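Cytochrome c-552/4 domain-containing protein (Ignicoccus hospitalis KIN4/I, PDB 4QO5) is a membrane-associated octaheme cytochrome c that carries eight covalently attached c-type hemes and probably works in electron transfer. Local coordinates at residues A[4-10]-A[35-40]; A[89-93]-A[102-106]; A[309-314]-A[396-400]; A[350-354]-A[442-446]. All blocks are in the same frame, centred on the assembly; numbering follows the deposited sequence.

Interaction 1: residues A[4-10]-A[35-40]; sequences VNLQEAV and VADWLK. With HEC (heme c), chain C.
Beside a heme c pocket at the N-terminal end of this multiheme cytochrome, two short helical segments, 6-10 and 35-39, pack through apolar side chains. Their axes approach to 10.8 Å and their N-to-C directions differ by 42°. Leu6 lies against Ala36 (CA atoms 6.7 Å apart) and Ala9 against Leu39 (CA atoms 7.7 Å apart). Asn5 is the N-cap of the first helix, its OD1 accepting from Glu8 N at 3.1 Å. Leu6, in the mt rotamer, brings CD2 to 3.7 Å from Ala36 CB and 3.9 Å from Leu39 CD1. Leu39, also mt, has the largest covered surface; its CD1 also meets Ala9 CB at 3.9 Å and Val10 CG2 at 4.4 Å. Val10 CG2 lies 4.1 Å from Val35 CG1, both valines having chi1 t. No hydrogen bond crosses the interface. Val35 rests on His27, an axial heme ligand, and Leu6 also packs on Pro295 of the second subunit, so the contact lies where two copies of the protein meet. Trp38, on helix 35-39, meets the heme: HEC CAB lies over one face of its indole, and Trp38 CB is 3.5 Å from HEC CBB.

Interaction 2: residues A[89-93]-A[102-106]; sequences KHPDT and HPIVT. With HEC (heme c), chain C.
Two loops meet at the open end of the short beta hairpin of strands 94-96 and 99-101, next to a heme c. His102, His90 and Asp92 carry most of the buried surface. A type I beta turn runs from His90 to Thr93, closed by Thr93 N to His90 O at 3.0 Å, and the nearest CA atoms, those of Thr93 and His102, are 4.3 Å apart. The imidazoles of His90 (chi1 m) and His102 (chi1 p) form a face-to-face stack, centroids 3.5 Å apart and planes at 10°. Asp109 bridges the two rings: its OD1 is hydrogen-bonded to His90 NE2 and its OD2 to His102 NE2. Asp92, with chi1 p, points its carboxylate across the gap, and OD2 accepts from Ile104 N at 3.2 Å as well as bonding to Tyr195. One water joins His90 ND1 (2.8 Å), Asp92 OD1 (2.7 Å) and Ile104 O (2.8 Å); a second bridges Thr93 OG1 (3.0 Å) and His102 ND1 (2.8 Å), and Thr93 OG1 is also hydrogen-bonded to Pro87 O. Thr106 is the N-cap of helix 107-110, and its OG1 is hydrogen-bonded to Asp209 OD1. The network lies on a loop that borders the heme, and His102 O is hydrogen-bonded to ND1 of the axial ligand His83. On the loop's far side Pro103 O lies 3.4 Å from HEC CHA, and Val105 O lies 3.4 Å from HEC CMD.

Interaction 3: residues A[309-314]-A[396-400]; sequences DTRLWV and MAKRR. With HEC (heme c), chain H.
Trp313, chi1 p, lays its indole over the backbone of helix 393-407: Arg400 CA sits 3.9 Å from the centroid of the six-membered ring, 20° off its normal, a CH-pi contact, while propionate O2D of the heme lies over the opposite face. Trp313 CB also meets Met396 CB at 3.8 Å, and the CA atoms of these two residues are 4.5 Å apart. Arg399, extended with chi1 m, reaches the end of the 3-10 segment 309-311, where NH2 donates to O of the following residue, Leu312, at 2.9 Å; its NE forms a salt bridge with Glu395. A water donates to Arg311 O and Arg399 O, each at 2.7 Å. This is a heme c propionate site of the multiheme cytochrome: Trp313 N and Val314 N, at 2.8 Å and 3.1 Å, both donate to HEC O2D, and Leu312 packs near the axial ligand His288. Arg400 forms a salt bridge with Asp424 of helix 413-447, and Met396 CE is 4.4 Å from Val314 CB.

Interaction 4: residues A[350-354]-A[442-446]; sequences QGLTI and LKAWQ
One glutamine amide bonds both to the backbone and to a side chain of the facing loop: Gln446 OE1 accepts from Ile354 N at 3.3 Å while Gln446 NE2 donates to Thr353 OG1 at 3.3 Å. Gln446 reaches them with chi1 t and chi2 p, its CA 6.4 Å from Leu352 CA. The loop begins at a Schellman motif that ends helix 341-349: Gly351, at phi 99° and psi -4°, is the C-prime residue, with Leu352 N bonded to Leu347 O and Gly351 N to Ala348 O. A CB at these backbone angles would be jammed against the preceding carbonyl oxygen. Beyond the glycine, from Leu352 (phi -92°, psi 77°) the chain runs across the helix. The mt side chain of Leu352 places CD2 at 3.6 Å from Lys443 CG and 4.0 Å from Gln446 CB, and CD1 at 4.4 Å from Leu442 CB. Ile354, chi1 m, points toward the helix, with CD1 3.5 Å from Trp445 CB and CG2 4.1 Å from Leu442 CD2. The polar pair at Gln446 therefore borders an apolar patch of Leu352, Ile354, Leu442 and Trp445 CB. Trp445 NE1 turns to Glu466, a calcium ligand at the start of helix 464-485. The contact joins the loop after helix 341-349 to the C-terminal end of the long helix 413-447, where Leu352 and Leu442 both rest on Leu347.

Interaction 2 is the most buried of the four, while interactions 1, 3 and 4 are partly buried. Interactions 1 and 2 touch the same heme and lie with centres about 25 Å apart, yet one is apolar helix packing and the other a network of histidines, a carboxylate and waters. Interaction 3, its centre about 17 Å from the centre of the chain, combines aromatic packing with polar bonds at a different heme. Interaction 4, its centre about 36 Å from it, lies beside a calcium site and mixes leucine and isoleucine packing with glutamine bonds. Helices 393-407 and 413-447 follow each other in the chain and carry the second segments of interactions 3 and 4.

Interaction 1: residues A[4-10]-A[35-40]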
# COMPACT_ATOMS: atom_id res chain seq x y z
N VAL A 4 -13.29 27.78 -8.37
CA VAL A 4 -13.73 28.15 -9.71
C VAL A 4 -15.12 28.79 -9.61
O VAL A 4 -16.02 28.22 -8.99
CB VAL A 4 -13.76 26.92 -10.65
CG1 VAL A 4 -14.27 27.30 -12.06
CG2 VAL A 4 -12.37 26.29 -10.74
N ASN A 5 -15.28 29.99 -10.15
CA ASN A 5 -16.61 30.57 -10.30
C ASN A 5 -17.25 29.97 -11.56
O ASN A 5 -16.91 30.36 -12.68
CB ASN A 5 -16.52 32.10 -10.41
CG ASN A 5 -17.89 32.76 -10.50
OD1 ASN A 5 -18.81 32.25 -11.14
ND2 ASN A 5 -18.01 33.92 -9.87
N LEU A 6 -18.15 29.01 -11.36
CA LEU A 6 -18.67 28.22 -12.47
C LEU A 6 -19.46 29.04 -13.48
O LEU A 6 -19.37 28.81 -14.69
CB LEU A 6 -19.51 27.05 -11.95
CG LEU A 6 -18.72 26.07 -11.08
CD1 LEU A 6 -19.61 24.97 -10.56
CD2 LEU A 6 -17.57 25.48 -11.90
N GLN A 7 -20.23 30.01 -13.00
CA GLN A 7 -21.04 30.83 -13.88
C GLN A 7 -20.15 31.70 -14.77
O GLN A 7 -20.40 31.83 -15.97
CB GLN A 7 -22.02 31.69 -13.07
CG GLN A 7 -23.23 30.90 -12.59
CD GLN A 7 -24.00 31.62 -11.51
OE1 GLN A 7 -23.44 32.06 -10.51
NE2 GLN A 7 -25.32 31.74 -11.70
N GLU A 8 -19.11 32.26 -14.18
CA GLU A 8 -18.19 33.10 -14.93
C GLU A 8 -17.39 32.26 -15.93
O GLU A 8 -17.12 32.70 -17.05
CB GLU A 8 -17.26 33.88 -14.00
CG GLU A 8 -15.97 34.32 -14.66
CD GLU A 8 -15.66 35.78 -14.42
OE1 GLU A 8 -15.51 36.18 -13.24
OE2 GLU A 8 -15.57 36.54 -15.41
N ALA A 9 -17.04 31.03 -15.54
CA ALA A 9 -16.27 30.16 -16.41
C ALA A 9 -17.10 29.73 -17.61
O ALA A 9 -16.60 29.64 -18.73
CB ALA A 9 -15.77 28.94 -15.63
N VAL A 10 -18.38 29.45 -17.38
CA VAL A 10 -19.27 29.10 -18.49
C VAL A 10 -19.46 30.28 -19.46
O VAL A 10 -19.45 30.10 -20.69
CB VAL A 10 -20.62 28.56 -17.99
CG1 VAL A 10 -21.65 28.53 -19.13
CG2 VAL A 10 -20.43 27.17 -17.40
N VAL A 35 -20.22 19.74 -14.43
CA VAL A 35 -19.87 20.93 -15.21
C VAL A 35 -18.45 21.41 -14.91
O VAL A 35 -17.69 21.70 -15.83
CB VAL A 35 -20.89 22.09 -15.04
CG1 VAL A 35 -20.46 23.31 -15.88
CG2 VAL A 35 -22.30 21.64 -15.44
N ALA A 36 -18.07 21.48 -13.63
CA ALA A 36 -16.70 21.87 -13.28
C ALA A 36 -15.67 20.93 -13.91
O ALA A 36 -14.65 21.36 -14.43
CB ALA A 36 -16.52 21.92 -11.77
N ASP A 37 -15.95 19.63 -13.87
CA ASP A 37 -15.06 18.61 -14.39
C ASP A 37 -14.92 18.74 -15.92
O ASP A 37 -13.82 18.76 -16.46
CB ASP A 37 -15.66 17.25 -14.02
CG ASP A 37 -14.64 16.16 -13.90
OD1 ASP A 37 -13.44 16.45 -13.70
OD2 ASP A 37 -15.06 14.98 -13.96
N TRP A 38 -16.05 18.89 -16.60
CA TRP A 38 -16.07 19.13 -18.05
C TRP A 38 -15.31 20.40 -18.43
O TRP A 38 -14.58 20.41 -19.43
CB TRP A 38 -17.52 19.21 -18.54
CG TRP A 38 -17.62 19.61 -19.99
CD1 TRP A 38 -17.41 18.80 -21.08
CD2 TRP A 38 -17.94 20.91 -20.52
NE1 TRP A 38 -17.58 19.52 -22.25
CE2 TRP A 38 -17.90 20.81 -21.93
CE3 TRP A 38 -18.24 22.15 -19.93
CZ2 TRP A 38 -18.16 21.91 -22.77
CZ3 TRP A 38 -18.50 23.23 -20.77
CH2 TRP A 38 -18.46 23.10 -22.17
N LEU A 39 -15.46 21.45 -17.64
CA LEU A 39 -14.73 22.71 -17.87
C LEU A 39 -13.21 22.52 -17.87
O LEU A 39 -12.47 23.33 -18.45
CB LEU A 39 -15.13 23.76 -16.82
CG LEU A 39 -16.48 24.44 -17.00
CD1 LEU A 39 -16.85 25.24 -15.75
CD2 LEU A 39 -16.45 25.36 -18.21
N LYS A 40 -12.73 21.45 -17.22
CA LYS A 40 -11.28 21.22 -17.13
C LYS A 40 -10.76 20.43 -18.32
O LYS A 40 -9.55 20.29 -18.51
CB LYS A 40 -10.91 20.46 -15.85
CG LYS A 40 -11.23 21.19 -14.56
CD LYS A 40 -10.60 20.48 -13.37
CE LYS A 40 -11.45 20.59 -12.10
NZ LYS A 40 -11.53 21.97 -11.55
FE HEC C . -21.34 13.06 -19.87
CHA HEC C . -22.13 10.07 -18.36
CHB HEC C . -23.79 14.60 -17.97
CHC HEC C . -20.47 15.93 -21.24
CHD HEC C . -19.11 11.44 -21.91
NA HEC C . -22.65 12.48 -18.43
C1A HEC C . -22.81 11.18 -17.96
C2A HEC C . -23.86 11.16 -16.98
C3A HEC C . -24.31 12.40 -16.85
C4A HEC C . -23.57 13.26 -17.75
CMA HEC C . -25.43 12.86 -15.89
CAA HEC C . -24.37 9.89 -16.25
CBA HEC C . -23.35 9.23 -15.33
CGA HEC C . -23.41 9.95 -14.01
O1A HEC C . -22.31 10.18 -13.44
O2A HEC C . -24.54 10.30 -13.57
NB HEC C . -22.06 14.81 -19.70
C1B HEC C . -22.98 15.32 -18.79
C2B HEC C . -22.91 16.75 -18.77
C3B HEC C . -21.94 17.05 -19.65
C4B HEC C . -21.43 15.88 -20.26
CMB HEC C . -23.76 17.63 -17.82
CAB HEC C . -21.22 18.33 -20.03
CBB HEC C . -20.99 19.27 -18.79
NC HEC C . -20.08 13.58 -21.32
C1C HEC C . -19.86 14.85 -21.78
C2C HEC C . -19.06 14.81 -22.98
C3C HEC C . -18.53 13.57 -22.98
C4C HEC C . -19.27 12.78 -22.06
CMC HEC C . -18.47 16.13 -23.56
CAC HEC C . -17.53 12.80 -23.87
CBC HEC C . -16.29 13.62 -24.33
ND HEC C . -20.76 11.12 -20.08
C1D HEC C . -19.76 10.70 -20.96
C2D HEC C . -19.47 9.30 -20.81
C3D HEC C . -20.42 8.83 -19.71
C4D HEC C . -21.17 10.02 -19.34
CMD HEC C . -18.39 8.56 -21.64
CAD HEC C . -20.63 7.44 -19.05
CBD HEC C . -20.07 6.25 -19.81
CGD HEC C . -18.62 6.01 -19.39
O1D HEC C . -18.01 5.06 -19.91
O2D HEC C . -18.09 6.77 -18.54

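Interaction 2: residues A[89-93]-A[102-106]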
# COMPACT_ATOMS: atom_id res chain seq x y z
N LYS A 89 -28.96 4.68 -32.61
CA LYS A 89 -28.08 3.54 -32.33
C LYS A 89 -27.99 3.18 -30.84
O LYS A 89 -27.37 2.18 -30.48
CB LYS A 89 -26.67 3.82 -32.85
CG LYS A 89 -26.61 4.09 -34.34
CD LYS A 89 -25.18 4.39 -34.78
CE LYS A 89 -25.09 4.65 -36.28
NZ LYS A 89 -23.72 5.09 -36.68
N HIS A 90 -28.58 4.00 -29.98
CA HIS A 90 -28.47 3.77 -28.55
C HIS A 90 -29.83 3.44 -27.94
O HIS A 90 -30.71 4.29 -27.94
CB HIS A 90 -27.88 5.00 -27.86
CG HIS A 90 -26.47 5.30 -28.26
ND1 HIS A 90 -25.38 4.73 -27.63
CD2 HIS A 90 -25.97 6.10 -29.23
CE1 HIS A 90 -24.27 5.19 -28.19
NE2 HIS A 90 -24.60 6.02 -29.16
N PRO A 91 -29.99 2.21 -27.44
CA PRO A 91 -31.20 1.74 -26.75
C PRO A 91 -31.50 2.54 -25.48
O PRO A 91 -32.65 2.53 -25.02
CB PRO A 91 -30.87 0.30 -26.39
CG PRO A 91 -29.84 -0.11 -27.41
CD PRO A 91 -29.01 1.12 -27.61
N ASP A 92 -30.50 3.20 -24.91
CA ASP A 92 -30.71 4.03 -23.73
C ASP A 92 -30.99 5.49 -24.10
O ASP A 92 -30.91 6.38 -23.25
CB ASP A 92 -29.58 3.90 -22.69
CG ASP A 92 -28.20 4.21 -23.26
OD1 ASP A 92 -28.00 4.09 -24.49
OD2 ASP A 92 -27.29 4.54 -22.46
N THR A 93 -31.34 5.73 -25.36
CA THR A 93 -31.77 7.06 -25.76
C THR A 93 -33.13 7.38 -25.15
O THR A 93 -34.08 6.60 -25.27
CB THR A 93 -31.84 7.20 -27.29
OG1 THR A 93 -30.50 7.24 -27.81
CG2 THR A 93 -32.55 8.49 -27.68
N HIS A 102 -28.54 9.96 -24.58
CA HIS A 102 -28.28 8.68 -23.94
C HIS A 102 -27.17 8.88 -22.92
O HIS A 102 -26.21 9.59 -23.19
CB HIS A 102 -27.88 7.60 -24.96
CG HIS A 102 -26.67 7.94 -25.77
ND1 HIS A 102 -26.72 8.79 -26.86
CD2 HIS A 102 -25.38 7.53 -25.66
CE1 HIS A 102 -25.51 8.89 -27.38
NE2 HIS A 102 -24.67 8.16 -26.67
N PRO A 103 -27.32 8.27 -21.73
CA PRO A 103 -26.32 8.51 -20.67
C PRO A 103 -24.99 7.82 -20.95
O PRO A 103 -23.96 8.42 -20.65
CB PRO A 103 -26.97 7.89 -19.43
CG PRO A 103 -28.46 8.00 -19.71
CD PRO A 103 -28.56 7.68 -21.19
N ILE A 104 -25.00 6.61 -21.49
CA ILE A 104 -23.74 5.89 -21.66
C ILE A 104 -23.15 6.21 -23.01
O ILE A 104 -23.59 5.67 -24.04
CB ILE A 104 -23.87 4.36 -21.46
CG1 ILE A 104 -24.39 4.05 -20.05
CG2 ILE A 104 -22.51 3.67 -21.67
CD1 ILE A 104 -24.66 2.56 -19.82
N VAL A 105 -22.18 7.12 -23.01
CA VAL A 105 -21.45 7.46 -24.22
C VAL A 105 -20.40 6.37 -24.47
O VAL A 105 -19.59 6.05 -23.60
CB VAL A 105 -20.84 8.87 -24.11
CG1 VAL A 105 -19.95 9.19 -25.30
CG2 VAL A 105 -21.93 9.93 -23.93
N THR A 106 -20.40 5.80 -25.67
CA THR A 106 -19.68 4.56 -25.92
C THR A 106 -18.48 4.78 -26.85
O THR A 106 -18.35 5.85 -27.44
CB THR A 106 -20.62 3.55 -26.57
OG1 THR A 106 -20.94 4.01 -27.89
CG2 THR A 106 -21.90 3.39 -25.73
FE HEC C . -21.34 13.06 -19.87
CHA HEC C . -22.13 10.07 -18.36
CHB HEC C . -23.79 14.60 -17.97
CHC HEC C . -20.47 15.93 -21.24
CHD HEC C . -19.11 11.44 -21.91
NA HEC C . -22.65 12.48 -18.43
C1A HEC C . -22.81 11.18 -17.96
C2A HEC C . -23.86 11.16 -16.98
C3A HEC C . -24.31 12.40 -16.85
C4A HEC C . -23.57 13.26 -17.75
CMA HEC C . -25.43 12.86 -15.89
CAA HEC C . -24.37 9.89 -16.25
CBA HEC C . -23.35 9.23 -15.33
CGA HEC C . -23.41 9.95 -14.01
O1A HEC C . -22.31 10.18 -13.44
O2A HEC C . -24.54 10.30 -13.57
NB HEC C . -22.06 14.81 -19.70
C1B HEC C . -22.98 15.32 -18.79
C2B HEC C . -22.91 16.75 -18.77
C3B HEC C . -21.94 17.05 -19.65
C4B HEC C . -21.43 15.88 -20.26
CMB HEC C . -23.76 17.63 -17.82
CAB HEC C . -21.22 18.33 -20.03
CBB HEC C . -20.99 19.27 -18.79
NC HEC C . -20.08 13.58 -21.32
C1C HEC C . -19.86 14.85 -21.78
C2C HEC C . -19.06 14.81 -22.98
C3C HEC C . -18.53 13.57 -22.98
C4C HEC C . -19.27 12.78 -22.06
CMC HEC C . -18.47 16.13 -23.56
CAC HEC C . -17.53 12.80 -23.87
CBC HEC C . -16.29 13.62 -24.33
ND HEC C . -20.76 11.12 -20.08
C1D HEC C . -19.76 10.70 -20.96
C2D HEC C . -19.47 9.30 -20.81
C3D HEC C . -20.42 8.83 -19.71
C4D HEC C . -21.17 10.02 -19.34
CMD HEC C . -18.39 8.56 -21.64
CAD HEC C . -20.63 7.44 -19.05
CBD HEC C . -20.07 6.25 -19.81
CGD HEC C . -18.62 6.01 -19.39
O1D HEC C . -18.01 5.06 -19.91
O2D HEC C . -18.09 6.77 -18.54
O HOH W 1 -25.36 3.70 -25.01
O HOH W 2 -29.05 9.89 -28.01

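Interaction 3: residues A[309-314]-A[396-400]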
# COMPACT_ATOMS: atom_id res chain seq x y z
N ASP A 309 -1.55 -4.72 -26.18
CA ASP A 309 -0.96 -6.01 -26.56
C ASP A 309 0.23 -5.86 -27.51
O ASP A 309 1.18 -6.65 -27.47
CB ASP A 309 -2.00 -6.90 -27.29
CG ASP A 309 -3.31 -7.03 -26.54
OD1 ASP A 309 -4.30 -7.45 -27.17
OD2 ASP A 309 -3.36 -6.70 -25.33
N THR A 310 0.17 -4.85 -28.38
CA THR A 310 1.14 -4.70 -29.46
C THR A 310 2.56 -4.45 -28.97
O THR A 310 3.51 -4.57 -29.74
CB THR A 310 0.76 -3.59 -30.45
OG1 THR A 310 0.81 -2.32 -29.80
CG2 THR A 310 -0.63 -3.83 -30.99
N ARG A 311 2.71 -4.10 -27.70
CA ARG A 311 4.02 -3.83 -27.13
C ARG A 311 4.60 -5.00 -26.34
O ARG A 311 5.79 -5.00 -26.00
CB ARG A 311 3.96 -2.59 -26.25
CG ARG A 311 3.60 -1.37 -27.04
CD ARG A 311 4.29 -0.18 -26.48
NE ARG A 311 3.97 1.02 -27.22
CZ ARG A 311 4.26 2.23 -26.77
NH1 ARG A 311 4.87 2.35 -25.60
NH2 ARG A 311 3.93 3.30 -27.48
N LEU A 312 3.78 -6.02 -26.09
CA LEU A 312 4.17 -7.14 -25.23
C LEU A 312 4.64 -8.34 -26.04
O LEU A 312 3.98 -8.74 -27.01
CB LEU A 312 2.99 -7.54 -24.34
CG LEU A 312 2.30 -6.40 -23.60
CD1 LEU A 312 0.99 -6.90 -22.96
CD2 LEU A 312 3.21 -5.79 -22.54
N TRP A 313 5.77 -8.94 -25.66
CA TRP A 313 6.23 -10.13 -26.38
C TRP A 313 5.87 -11.41 -25.63
O TRP A 313 5.72 -12.47 -26.22
CB TRP A 313 7.75 -10.08 -26.67
CG TRP A 313 8.68 -9.79 -25.47
CD1 TRP A 313 9.45 -10.70 -24.79
CD2 TRP A 313 8.95 -8.50 -24.88
NE1 TRP A 313 10.17 -10.06 -23.80
CE2 TRP A 313 9.88 -8.71 -23.83
CE3 TRP A 313 8.50 -7.20 -25.12
CZ2 TRP A 313 10.36 -7.67 -23.03
CZ3 TRP A 313 8.98 -6.16 -24.34
CH2 TRP A 313 9.91 -6.41 -23.30
N VAL A 314 5.77 -11.31 -24.31
CA VAL A 314 5.51 -12.50 -23.51
C VAL A 314 4.47 -12.21 -22.43
O VAL A 314 4.59 -11.23 -21.70
CB VAL A 314 6.80 -13.05 -22.88
CG1 VAL A 314 7.49 -11.98 -22.01
CG2 VAL A 314 6.52 -14.33 -22.08
N MET A 396 8.19 -11.56 -31.39
CA MET A 396 8.64 -11.30 -30.02
C MET A 396 9.89 -10.45 -30.03
O MET A 396 10.02 -9.52 -29.24
CB MET A 396 8.95 -12.61 -29.30
CG MET A 396 7.71 -13.42 -28.98
SD MET A 396 8.09 -15.06 -28.33
CE MET A 396 8.49 -14.66 -26.62
N ALA A 397 10.82 -10.76 -30.94
CA ALA A 397 12.09 -10.05 -30.98
C ALA A 397 11.87 -8.60 -31.39
O ALA A 397 12.49 -7.70 -30.84
CB ALA A 397 13.08 -10.75 -31.91
N LYS A 398 10.98 -8.37 -32.35
CA LYS A 398 10.61 -7.01 -32.74
C LYS A 398 10.02 -6.19 -31.59
O LYS A 398 10.39 -5.03 -31.37
CB LYS A 398 9.62 -7.02 -33.91
CG LYS A 398 10.24 -7.39 -35.22
CD LYS A 398 9.23 -7.33 -36.35
CE LYS A 398 9.81 -7.93 -37.62
NZ LYS A 398 8.78 -8.09 -38.69
N ARG A 399 9.09 -6.79 -30.85
CA ARG A 399 8.46 -6.07 -29.74
C ARG A 399 9.45 -5.80 -28.65
O ARG A 399 9.45 -4.72 -28.07
CB ARG A 399 7.26 -6.85 -29.21
CG ARG A 399 6.20 -7.02 -30.34
CD ARG A 399 4.98 -7.75 -29.84
NE ARG A 399 3.96 -7.86 -30.88
CZ ARG A 399 2.72 -8.29 -30.66
NH1 ARG A 399 1.86 -8.36 -31.68
NH2 ARG A 399 2.35 -8.64 -29.44
N ARG A 400 10.29 -6.79 -28.36
CA ARG A 400 11.31 -6.61 -27.34
C ARG A 400 12.24 -5.45 -27.70
O ARG A 400 12.54 -4.60 -26.87
CB ARG A 400 12.11 -7.89 -27.11
CG ARG A 400 13.08 -7.72 -25.95
CD ARG A 400 14.15 -8.78 -25.88
NE ARG A 400 13.63 -10.06 -25.43
CZ ARG A 400 14.28 -10.89 -24.62
NH1 ARG A 400 15.48 -10.58 -24.16
NH2 ARG A 400 13.72 -12.04 -24.27
FE HEC H . 4.65 -2.56 -17.30
CHA HEC H . 4.72 -5.86 -18.28
CHB HEC H . 1.30 -2.75 -16.68
CHC HEC H . 4.82 0.40 -15.66
CHD HEC H . 7.64 -2.00 -18.71
NA HEC H . 3.29 -4.01 -17.47
C1A HEC H . 3.52 -5.34 -17.80
C2A HEC H . 2.31 -6.09 -17.57
C3A HEC H . 1.37 -5.24 -17.11
C4A HEC H . 1.95 -3.92 -17.05
CMA HEC H . -0.09 -5.57 -16.72
CAA HEC H . 2.19 -7.61 -17.80
CBA HEC H . 1.36 -7.86 -19.07
CGA HEC H . 1.51 -9.34 -19.34
O1A HEC H . 0.76 -10.14 -18.73
O2A HEC H . 2.41 -9.70 -20.14
NB HEC H . 3.30 -1.39 -16.43
C1B HEC H . 1.98 -1.71 -16.15
C2B HEC H . 1.51 -0.85 -15.13
C3B HEC H . 2.53 -0.04 -14.84
C4B HEC H . 3.65 -0.33 -15.67
CMB HEC H . 0.05 -0.97 -14.58
CAB HEC H . 2.79 1.06 -13.84
CBB HEC H . 2.09 0.83 -12.49
NC HEC H . 5.87 -1.05 -17.28
C1C HEC H . 5.87 0.07 -16.46
C2C HEC H . 7.00 0.91 -16.80
C3C HEC H . 7.86 0.05 -17.39
C4C HEC H . 7.12 -1.07 -17.85
CMC HEC H . 7.38 2.05 -15.83
CAC HEC H . 9.30 0.19 -17.93
CBC HEC H . 10.25 1.17 -17.22
ND HEC H . 5.97 -3.75 -18.34
C1D HEC H . 7.19 -3.29 -18.80
C2D HEC H . 7.90 -4.37 -19.42
C3D HEC H . 7.00 -5.58 -19.26
C4D HEC H . 5.81 -5.10 -18.59
CMD HEC H . 9.31 -4.31 -20.05
CAD HEC H . 7.24 -7.00 -19.77
CBD HEC H . 6.72 -6.95 -21.23
CGD HEC H . 6.26 -8.31 -21.66
O1D HEC H . 5.89 -9.12 -20.77
O2D HEC H . 6.25 -8.60 -22.88
O HOH W 3 7.33 -3.23 -27.27

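Interaction 4: residues A[350-354]-A[442-446]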
# COMPACT_ATOMS: atom_id res chain seq x y z
N GLN A 350 4.79 -43.17 -12.44
CA GLN A 350 5.08 -42.81 -11.06
C GLN A 350 3.82 -42.87 -10.19
O GLN A 350 3.84 -42.46 -9.03
CB GLN A 350 5.71 -41.42 -10.99
N GLY A 351 2.73 -43.37 -10.76
CA GLY A 351 1.51 -43.58 -9.99
C GLY A 351 0.45 -42.50 -10.14
O GLY A 351 -0.65 -42.62 -9.59
N LEU A 352 0.78 -41.44 -10.87
CA LEU A 352 -0.17 -40.37 -11.13
C LEU A 352 -0.92 -40.64 -12.43
O LEU A 352 -0.64 -40.03 -13.46
CB LEU A 352 0.54 -39.02 -11.21
CG LEU A 352 1.27 -38.63 -9.92
CD1 LEU A 352 2.00 -37.31 -10.10
CD2 LEU A 352 0.30 -38.56 -8.75
N THR A 353 -1.88 -41.56 -12.36
CA THR A 353 -2.60 -42.03 -13.55
C THR A 353 -3.69 -41.07 -14.02
O THR A 353 -4.27 -41.26 -15.08
CB THR A 353 -3.24 -43.40 -13.28
OG1 THR A 353 -4.04 -43.33 -12.10
CG2 THR A 353 -2.16 -44.45 -13.08
N ILE A 354 -3.96 -40.05 -13.22
CA ILE A 354 -4.98 -39.06 -13.55
C ILE A 354 -4.67 -38.34 -14.86
O ILE A 354 -5.57 -38.06 -15.66
CB ILE A 354 -5.17 -38.04 -12.41
CG1 ILE A 354 -5.97 -38.69 -11.28
CG2 ILE A 354 -5.88 -36.79 -12.89
CD1 ILE A 354 -6.64 -37.71 -10.37
N LEU A 442 -1.94 -32.86 -8.80
CA LEU A 442 -2.27 -34.18 -9.34
C LEU A 442 -2.14 -35.26 -8.26
O LEU A 442 -2.92 -36.21 -8.23
CB LEU A 442 -1.40 -34.53 -10.55
CG LEU A 442 -1.63 -33.70 -11.81
CD1 LEU A 442 -0.61 -34.07 -12.89
CD2 LEU A 442 -3.04 -33.90 -12.34
N LYS A 443 -1.17 -35.11 -7.36
CA LYS A 443 -1.04 -36.03 -6.24
C LYS A 443 -2.20 -35.90 -5.26
O LYS A 443 -2.68 -36.88 -4.71
CB LYS A 443 0.29 -35.80 -5.50
CG LYS A 443 1.51 -36.18 -6.31
CD LYS A 443 2.80 -36.11 -5.49
CE LYS A 443 3.97 -36.73 -6.25
NZ LYS A 443 5.30 -36.30 -5.72
N ALA A 444 -2.66 -34.67 -5.05
CA ALA A 444 -3.80 -34.42 -4.16
C ALA A 444 -5.06 -35.08 -4.71
O ALA A 444 -5.86 -35.65 -3.96
CB ALA A 444 -4.02 -32.93 -3.99
N TRP A 445 -5.25 -35.00 -6.03
CA TRP A 445 -6.41 -35.61 -6.64
C TRP A 445 -6.29 -37.13 -6.62
O TRP A 445 -7.27 -37.83 -6.37
CB TRP A 445 -6.59 -35.11 -8.08
CG TRP A 445 -7.07 -33.71 -8.19
CD1 TRP A 445 -7.83 -33.01 -7.29
CD2 TRP A 445 -6.82 -32.81 -9.28
NE1 TRP A 445 -8.07 -31.74 -7.76
CE2 TRP A 445 -7.46 -31.60 -8.98
CE3 TRP A 445 -6.12 -32.93 -10.49
CZ2 TRP A 445 -7.42 -30.50 -9.84
CZ3 TRP A 445 -6.08 -31.84 -11.35
CH2 TRP A 445 -6.72 -30.64 -11.01
N GLN A 446 -5.09 -37.62 -6.87
CA GLN A 446 -4.82 -39.06 -6.87
C GLN A 446 -5.05 -39.72 -5.51
O GLN A 446 -5.49 -40.86 -5.44
CB GLN A 446 -3.38 -39.33 -7.32
CG GLN A 446 -3.10 -40.78 -7.64
CD GLN A 446 -3.63 -41.20 -9.00
OE1 GLN A 446 -3.38 -40.54 -10.01
NE2 GLN A 446 -4.36 -42.31 -9.03